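Local coordinates for Dps family DNA-binding stress response protein (Thermosynechococcus elongatus, PDB 2C41) that probably binds and oxidises iron and associates with DNA, and forms a twelve-subunit assembly in this thermophilic cyanobacterium, at residues R17-N21 against E112-D116; L7-V11 against I119-D125. Residue numbers count along the deposited sequence, not the author numbering.

Helix 6-35 supplies the first half of both contacts and helix 95-122, with the turn after it, the second, so the two sites are successive steps along one antiparallel helix pair of the ferritin-like bundle. From the N terminus, the chain first reaches 7-11, which waits for 119-125, and then 17-21, which pairs with 112-116 before 119-125 arrives. Contact 1 therefore closes the inner loop, 90 residues containing helix 41-68 and helix 80-83, and contact 2 closes the outer one. The contact centres lie about 13 Å apart. Contact 1 is a buried, charged crossing near the middle of the subunit; contact 2 is apolar and sits at the bundle end, where helix 95-122 turns into helix 126-149.

Contact 1. Residues R17-N21 against E112-D116; sequences REQAN and EMHQD
Two antiparallel helices of the ferritin-like four-helix bundle, 17-21 within helix 6-35 and 112-116 within helix 95-122, are joined by a largely buried salt-bridge network. Their local axes approach to 11.7 Å at 158° between N-to-C directions (signed crossing -158°), with Glu18 CA 7.8 Å from Met113 CA. At this spacing long polar side chains span the gap. Glu112, its CA-to-CB bond directed toward 17-21, with chi1 m and chi2 t, sets OE2 3.0 Å from Arg17 NH1, a salt bridge with a weak hydrogen bond; its OE1 is hydrogen-bonded to Thr85. Met113 brings CG to 3.4 Å from OE2 of Glu18, which folds over with chi1 and chi2 both m. One turn after Glu112, Asp116 (chi1 m) sets OD1 2.5 Å from Glu18 OE2 and grips Arg17, whose chi1 and chi2 are t and whose chi3, near 34°, turns the guanidinium. The grip is two-pronged: Arg17 NH1 donates to Asp116 OD1 at 2.8 Å, and Arg17 NH2 to Asp116 OD2 at 2.9 Å.

Contact 2. Residues L7-V11 against I119-D125; sequences LKEQV and IATEAGD
Val11, with chi1 t, is the most deeply buried side chain that helical 7-11 offers to 119-125, where 119-122 is helical and a turn follows. It directs CG2 at 119-123, 3.8 Å from Ala120 CA, 3.8 Å from Ala123 CB and 4.1 Å from Ile119 CG2, while its CG1 comes within 3.6 Å of Asp125 OD2. One turn earlier Leu7, chi1 m and chi2 t, places CB 3.7 Å from Ala123 CB and carries CD1 to 3.4 Å from Glu122 O. Ile119 (chi1 m, chi2 t) also meets Gln10, CG2 to CB at 4.2 Å. Lys8 is extended, chi1 m and the rest t; its CE passes 4.2 Å from Ala123 O, and NZ hydrogen-bonds a tetraethylene glycol, probably from crystallisation.

Small Ala123, directed toward 7-11, and Ala120, directed sideways, are consistent with the close backbones: the nearest CA pairs are Leu7 to Ala123 at 5.1 Å and Val11 to Ala120 at 5.8 Å. This is the end of the ferritin-like bundle, where helix 95-122 finishes in a Schellman motif. Gly124 adopts phi 77° and psi 12°, with Asp125 N bonded to Ala120 O at 2.8 Å and Gly124 N to Thr121 O at 3.0 Å. Asp125, chi1 t, sits at the N-cap of helix 126-149, its side chain capping a backbone N there; OD2 also hydrogen-bonds Thr128 OG1, and OD1 forms a salt bridge with Arg65.

Contact 1. Residues R17-N21 against E112-D116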
ATOM      1  N   ARG C  17      15.903 -32.945  11.380  1.00 13.95           N
ATOM      2  CA  ARG C  17      17.278 -32.540  11.096  1.00 13.73           C
ATOM      3  C   ARG C  17      17.310 -31.240  10.290  1.00 13.46           C
ATOM      4  O   ARG C  17      18.062 -30.318  10.618  1.00 13.27           O
ATOM      5  CB  ARG C  17      18.032 -33.649  10.347  1.00 13.23           C
ATOM      6  CG  ARG C  17      19.452 -33.248   9.902  1.00 13.10           C
ATOM      7  CD  ARG C  17      20.280 -34.453   9.388  1.00 13.40           C
ATOM      8  NE  ARG C  17      19.470 -35.456   8.690  1.00 13.93           N
ATOM      9  CZ  ARG C  17      18.924 -35.303   7.480  1.00 15.43           C
ATOM     10  NH1 ARG C  17      19.084 -34.174   6.799  1.00 12.65           N
ATOM     11  NH2 ARG C  17      18.206 -36.294   6.952  1.00 13.87           N
ATOM     12  N   GLU C  18      16.488 -31.183   9.242  1.00 13.27           N
ATOM     13  CA  GLU C  18      16.433 -30.021   8.373  1.00 13.20           C
ATOM     14  C   GLU C  18      15.950 -28.783   9.141  1.00 13.25           C
ATOM     15  O   GLU C  18      16.522 -27.692   9.003  1.00 12.89           O
ATOM     16  CB  GLU C  18      15.549 -30.316   7.157  1.00 13.49           C
ATOM     17  CG  GLU C  18      16.146 -31.371   6.202  1.00 13.05           C
ATOM     18  CD  GLU C  18      17.136 -30.794   5.194  1.00 15.00           C
ATOM     19  OE1 GLU C  18      17.434 -29.577   5.250  1.00 15.38           O
ATOM     20  OE2 GLU C  18      17.617 -31.564   4.328  1.00 14.06           O
ATOM     21  N   GLN C  19      14.921 -28.967   9.963  1.00 12.87           N
ATOM     22  CA  GLN C  19      14.382 -27.868  10.772  1.00 13.02           C
ATOM     23  C   GLN C  19      15.448 -27.345  11.734  1.00 12.82           C
ATOM     24  O   GLN C  19      15.663 -26.142  11.834  1.00 12.21           O
ATOM     25  CB  GLN C  19      13.161 -28.322  11.568  1.00 13.27           C
ATOM     26  CG  GLN C  19      12.626 -27.245  12.516  1.00 13.24           C
ATOM     27  CD  GLN C  19      11.868 -27.811  13.695  1.00 14.45           C
ATOM     28  OE1 GLN C  19      11.632 -27.115  14.685  1.00 15.75           O
ATOM     29  NE2 GLN C  19      11.487 -29.072  13.605  1.00 12.25           N
ATOM     30  N   ALA C  20      16.107 -28.271  12.431  1.00 12.76           N
ATOM     31  CA  ALA C  20      17.189 -27.929  13.357  1.00 12.84           C
ATOM     32  C   ALA C  20      18.308 -27.174  12.642  1.00 12.84           C
ATOM     33  O   ALA C  20      18.811 -26.181  13.171  1.00 12.96           O
ATOM     34  CB  ALA C  20      17.741 -29.202  14.043  1.00 12.27           C
ATOM     35  N   ASN C  21      18.667 -27.634  11.437  1.00 12.87           N
ATOM     36  CA  ASN C  21      19.666 -26.952  10.610  1.00 12.91           C
ATOM     37  C   ASN C  21      19.260 -25.526  10.251  1.00 12.86           C
ATOM     38  O   ASN C  21      20.094 -24.624  10.257  1.00 12.76           O
ATOM     39  CB  ASN C  21      19.997 -27.738   9.334  1.00 12.75           C
ATOM     40  CG  ASN C  21      20.865 -28.963   9.600  1.00 13.12           C
ATOM     41  OD1 ASN C  21      21.005 -29.837   8.736  1.00 15.32           O
ATOM     42  ND2 ASN C  21      21.454 -29.030  10.781  1.00 10.21           N
ATOM     43  N   GLU C 112      22.175 -32.449   1.857  1.00 14.38           N
ATOM     44  CA  GLU C 112      21.124 -33.087   2.647  1.00 14.66           C
ATOM     45  C   GLU C 112      19.732 -32.926   2.041  1.00 14.60           C
ATOM     46  O   GLU C 112      18.952 -33.878   2.041  1.00 14.39           O
ATOM     47  CB  GLU C 112      21.137 -32.590   4.091  1.00 14.51           C
ATOM     48  CG  GLU C 112      22.340 -33.104   4.888  1.00 15.11           C
ATOM     49  CD  GLU C 112      22.219 -32.873   6.378  1.00 16.18           C
ATOM     50  OE1 GLU C 112      23.086 -33.381   7.123  1.00 15.37           O
ATOM     51  OE2 GLU C 112      21.271 -32.187   6.821  1.00 16.04           O
ATOM     52  N   MET C 113      19.418 -31.738   1.527  1.00 14.07           N
ATOM     53  CA  MET C 113      18.107 -31.525   0.916  1.00 14.33           C
ATOM     54  C   MET C 113      17.898 -32.372  -0.338  1.00 14.29           C
ATOM     55  O   MET C 113      16.792 -32.850  -0.582  1.00 14.41           O
ATOM     56  CB  MET C 113      17.856 -30.047   0.631  1.00 13.84           C
ATOM     57  CG  MET C 113      17.507 -29.251   1.895  1.00 13.23           C
ATOM     58  SD  MET C 113      16.853 -27.625   1.475  1.00 14.57           S
ATOM     59  CE  MET C 113      16.511 -26.999   3.131  1.00 13.71           C
ATOM     60  N   HIS C 114      18.956 -32.577  -1.119  1.00 14.23           N
ATOM     61  CA  HIS C 114      18.851 -33.470  -2.278  1.00 14.65           C
ATOM     62  C   HIS C 114      18.607 -34.911  -1.811  1.00 15.04           C
ATOM     63  O   HIS C 114      17.748 -35.611  -2.350  1.00 14.96           O
ATOM     64  CB  HIS C 114      20.092 -33.375  -3.168  1.00 14.59           C
ATOM     65  CG  HIS C 114      20.112 -32.164  -4.051  1.00 13.57           C
ATOM     66  ND1 HIS C 114      20.507 -30.921  -3.604  1.00 13.92           N
ATOM     67  CD2 HIS C 114      19.797 -32.012  -5.361  1.00 15.20           C
ATOM     68  CE1 HIS C 114      20.425 -30.052  -4.599  1.00 15.22           C
ATOM     69  NE2 HIS C 114      19.988 -30.687  -5.675  1.00 14.82           N
ATOM     70  N   GLN C 115      19.354 -35.341  -0.802  1.00 15.27           N
ATOM     71  CA  GLN C 115      19.176 -36.682  -0.228  1.00 16.04           C
ATOM     72  C   GLN C 115      17.775 -36.851   0.365  1.00 15.74           C
ATOM     73  O   GLN C 115      17.108 -37.873   0.138  1.00 15.45           O
ATOM     74  CB  GLN C 115      20.250 -36.965   0.827  1.00 16.21           C
ATOM     75  CG  GLN C 115      21.642 -37.093   0.227  1.00 17.76           C
ATOM     76  CD  GLN C 115      22.756 -37.236   1.250  1.00 19.45           C
ATOM     77  OE1 GLN C 115      23.797 -37.822   0.945  1.00 24.80           O
ATOM     78  NE2 GLN C 115      22.566 -36.684   2.452  1.00 21.32           N
ATOM     79  N   ASP C 116      17.331 -35.837   1.099  1.00 15.21           N
ATOM     80  CA  ASP C 116      16.039 -35.878   1.776  1.00 15.33           C
ATOM     81  C   ASP C 116      14.855 -35.787   0.809  1.00 15.38           C
ATOM     82  O   ASP C 116      13.808 -36.401   1.047  1.00 15.14           O
ATOM     83  CB  ASP C 116      15.968 -34.787   2.840  1.00 14.91           C
ATOM     84  CG  ASP C 116      16.978 -34.996   3.957  1.00 15.12           C
ATOM     85  OD1 ASP C 116      17.265 -34.017   4.669  1.00 14.70           O
ATOM     86  OD2 ASP C 116      17.485 -36.131   4.132  1.00 14.39           O
TER

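Contact 2. Residues L7-V11 against I119-D125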
ATOM      1  N   LEU C   7       9.548 -45.714   5.594  1.00 20.73           N
ATOM      2  CA  LEU C   7       9.891 -44.571   4.747  1.00 19.53           C
ATOM      3  C   LEU C   7       9.317 -43.265   5.290  1.00 18.96           C
ATOM      4  O   LEU C   7      10.006 -42.242   5.320  1.00 17.90           O
ATOM      5  CB  LEU C   7       9.466 -44.811   3.299  1.00 19.41           C
ATOM      6  CG  LEU C   7      10.429 -45.666   2.475  1.00 19.76           C
ATOM      7  CD1 LEU C   7       9.832 -45.883   1.108  1.00 20.23           C
ATOM      8  CD2 LEU C   7      11.782 -44.959   2.360  1.00 21.33           C
ATOM      9  N   LYS C   8       8.074 -43.314   5.761  1.00 18.62           N
ATOM     10  CA  LYS C   8       7.456 -42.128   6.351  1.00 18.90           C
ATOM     11  C   LYS C   8       8.092 -41.740   7.689  1.00 18.74           C
ATOM     12  O   LYS C   8       8.214 -40.557   8.003  1.00 17.26           O
ATOM     13  CB  LYS C   8       5.944 -42.293   6.450  1.00 19.18           C
ATOM     14  CG  LYS C   8       5.275 -42.265   5.074  1.00 19.96           C
ATOM     15  CD  LYS C   8       3.793 -42.517   5.175  1.00 22.94           C
ATOM     16  CE  LYS C   8       3.146 -42.349   3.811  1.00 23.58           C
ATOM     17  NZ  LYS C   8       1.658 -42.467   3.895  1.00 23.53           N
ATOM     18  N   GLU C   9       8.498 -42.740   8.473  1.00 18.65           N
ATOM     19  CA  GLU C   9       9.261 -42.479   9.688  1.00 19.56           C
ATOM     20  C   GLU C   9      10.574 -41.783   9.332  1.00 19.63           C
ATOM     21  O   GLU C   9      10.967 -40.796   9.948  1.00 18.78           O
ATOM     22  CB  GLU C   9       9.499 -43.784  10.448  1.00 19.72           C
ATOM     23  CG  GLU C   9       8.218 -44.370  11.008  1.00 21.57           C
ATOM     24  CD  GLU C   9       8.331 -45.841  11.390  1.00 26.12           C
ATOM     25  OE1 GLU C   9       9.440 -46.416  11.326  1.00 27.53           O
ATOM     26  OE2 GLU C   9       7.289 -46.423  11.753  1.00 28.28           O
ATOM     27  N   GLN C  10      11.230 -42.288   8.300  1.00 20.90           N
ATOM     28  CA  GLN C  10      12.468 -41.688   7.806  1.00 20.80           C
ATOM     29  C   GLN C  10      12.261 -40.249   7.341  1.00 19.56           C
ATOM     30  O   GLN C  10      13.101 -39.392   7.599  1.00 18.97           O
ATOM     31  CB  GLN C  10      13.070 -42.520   6.670  1.00 20.46           C
ATOM     32  CG  GLN C  10      13.694 -43.828   7.151  1.00 22.72           C
ATOM     33  CD  GLN C  10      14.260 -44.659   6.015  1.00 23.21           C
ATOM     34  OE1 GLN C  10      15.010 -44.160   5.177  1.00 26.19           O
ATOM     35  NE2 GLN C  10      13.908 -45.939   5.989  1.00 26.49           N
ATOM     36  N   VAL C  11      11.147 -39.982   6.659  1.00 18.28           N
ATOM     37  CA  VAL C  11      10.843 -38.608   6.234  1.00 17.19           C
ATOM     38  C   VAL C  11      10.778 -37.667   7.446  1.00 16.68           C
ATOM     39  O   VAL C  11      11.361 -36.574   7.433  1.00 15.85           O
ATOM     40  CB  VAL C  11       9.537 -38.524   5.410  1.00 17.14           C
ATOM     41  CG1 VAL C  11       9.090 -37.074   5.261  1.00 16.93           C
ATOM     42  CG2 VAL C  11       9.736 -39.143   4.043  1.00 16.06           C
ATOM     43  N   ILE C 119      14.462 -39.308  -0.447  1.00 16.36           N
ATOM     44  CA  ILE C 119      13.780 -40.111   0.570  1.00 16.42           C
ATOM     45  C   ILE C 119      12.274 -39.843   0.541  1.00 16.44           C
ATOM     46  O   ILE C 119      11.468 -40.776   0.510  1.00 16.05           O
ATOM     47  CB  ILE C 119      14.346 -39.860   1.983  1.00 16.56           C
ATOM     48  CG1 ILE C 119      15.781 -40.408   2.077  1.00 17.36           C
ATOM     49  CG2 ILE C 119      13.451 -40.528   3.045  1.00 16.41           C
ATOM     50  CD1 ILE C 119      16.590 -39.855   3.239  1.00 18.30           C
ATOM     51  N   ALA C 120      11.895 -38.567   0.518  1.00 16.19           N
ATOM     52  CA  ALA C 120      10.471 -38.204   0.451  1.00 16.20           C
ATOM     53  C   ALA C 120       9.809 -38.760  -0.816  1.00 16.52           C
ATOM     54  O   ALA C 120       8.689 -39.285  -0.774  1.00 16.30           O
ATOM     55  CB  ALA C 120      10.307 -36.693   0.530  1.00 15.70           C
ATOM     56  N   THR C 121      10.510 -38.646  -1.940  1.00 16.82           N
ATOM     57  CA  THR C 121      10.005 -39.146  -3.218  1.00 17.68           C
ATOM     58  C   THR C 121       9.762 -40.668  -3.145  1.00 18.35           C
ATOM     59  O   THR C 121       8.709 -41.161  -3.582  1.00 18.01           O
ATOM     60  CB  THR C 121      10.954 -38.751  -4.376  1.00 17.62           C
ATOM     61  OG1 THR C 121      10.893 -37.328  -4.585  1.00 17.33           O
ATOM     62  CG2 THR C 121      10.591 -39.477  -5.686  1.00 17.99           C
ATOM     63  N   GLU C 122      10.722 -41.387  -2.568  1.00 18.79           N
ATOM     64  CA  GLU C 122      10.591 -42.839  -2.363  1.00 19.97           C
ATOM     65  C   GLU C 122       9.404 -43.188  -1.467  1.00 19.67           C
ATOM     66  O   GLU C 122       8.751 -44.214  -1.669  1.00 19.98           O
ATOM     67  CB  GLU C 122      11.872 -43.416  -1.766  1.00 19.99           C
ATOM     68  CG  GLU C 122      13.022 -43.461  -2.754  1.00 22.93           C
ATOM     69  CD  GLU C 122      14.285 -44.056  -2.164  1.00 26.08           C
ATOM     70  OE1 GLU C 122      15.316 -44.077  -2.874  1.00 29.65           O
ATOM     71  OE2 GLU C 122      14.260 -44.497  -0.995  1.00 28.35           O
ATOM     72  N   ALA C 123       9.137 -42.334  -0.481  1.00 18.98           N
ATOM     73  CA  ALA C 123       8.010 -42.517   0.442  1.00 18.67           C
ATOM     74  C   ALA C 123       6.663 -42.144  -0.190  1.00 18.31           C
ATOM     75  O   ALA C 123       5.605 -42.332   0.430  1.00 18.55           O
ATOM     76  CB  ALA C 123       8.226 -41.706   1.711  1.00 18.27           C
ATOM     77  N   GLY C 124       6.709 -41.600  -1.406  1.00 17.49           N
ATOM     78  CA  GLY C 124       5.515 -41.115  -2.092  1.00 16.80           C
ATOM     79  C   GLY C 124       5.038 -39.771  -1.552  1.00 16.35           C
ATOM     80  O   GLY C 124       3.935 -39.328  -1.869  1.00 16.45           O
ATOM     81  N   ASP C 125       5.876 -39.133  -0.737  1.00 15.40           N
ATOM     82  CA  ASP C 125       5.539 -37.856  -0.098  1.00 14.85           C
ATOM     83  C   ASP C 125       5.911 -36.697  -1.024  1.00 14.39           C
ATOM     84  O   ASP C 125       6.933 -36.030  -0.838  1.00 14.03           O
ATOM     85  CB  ASP C 125       6.247 -37.726   1.257  1.00 14.39           C
ATOM     86  CG  ASP C 125       5.794 -36.498   2.050  1.00 14.23           C
ATOM     87  OD1 ASP C 125       5.059 -35.632   1.510  1.00 13.84           O
ATOM     88  OD2 ASP C 125       6.209 -36.392   3.220  1.00 13.64           O
TER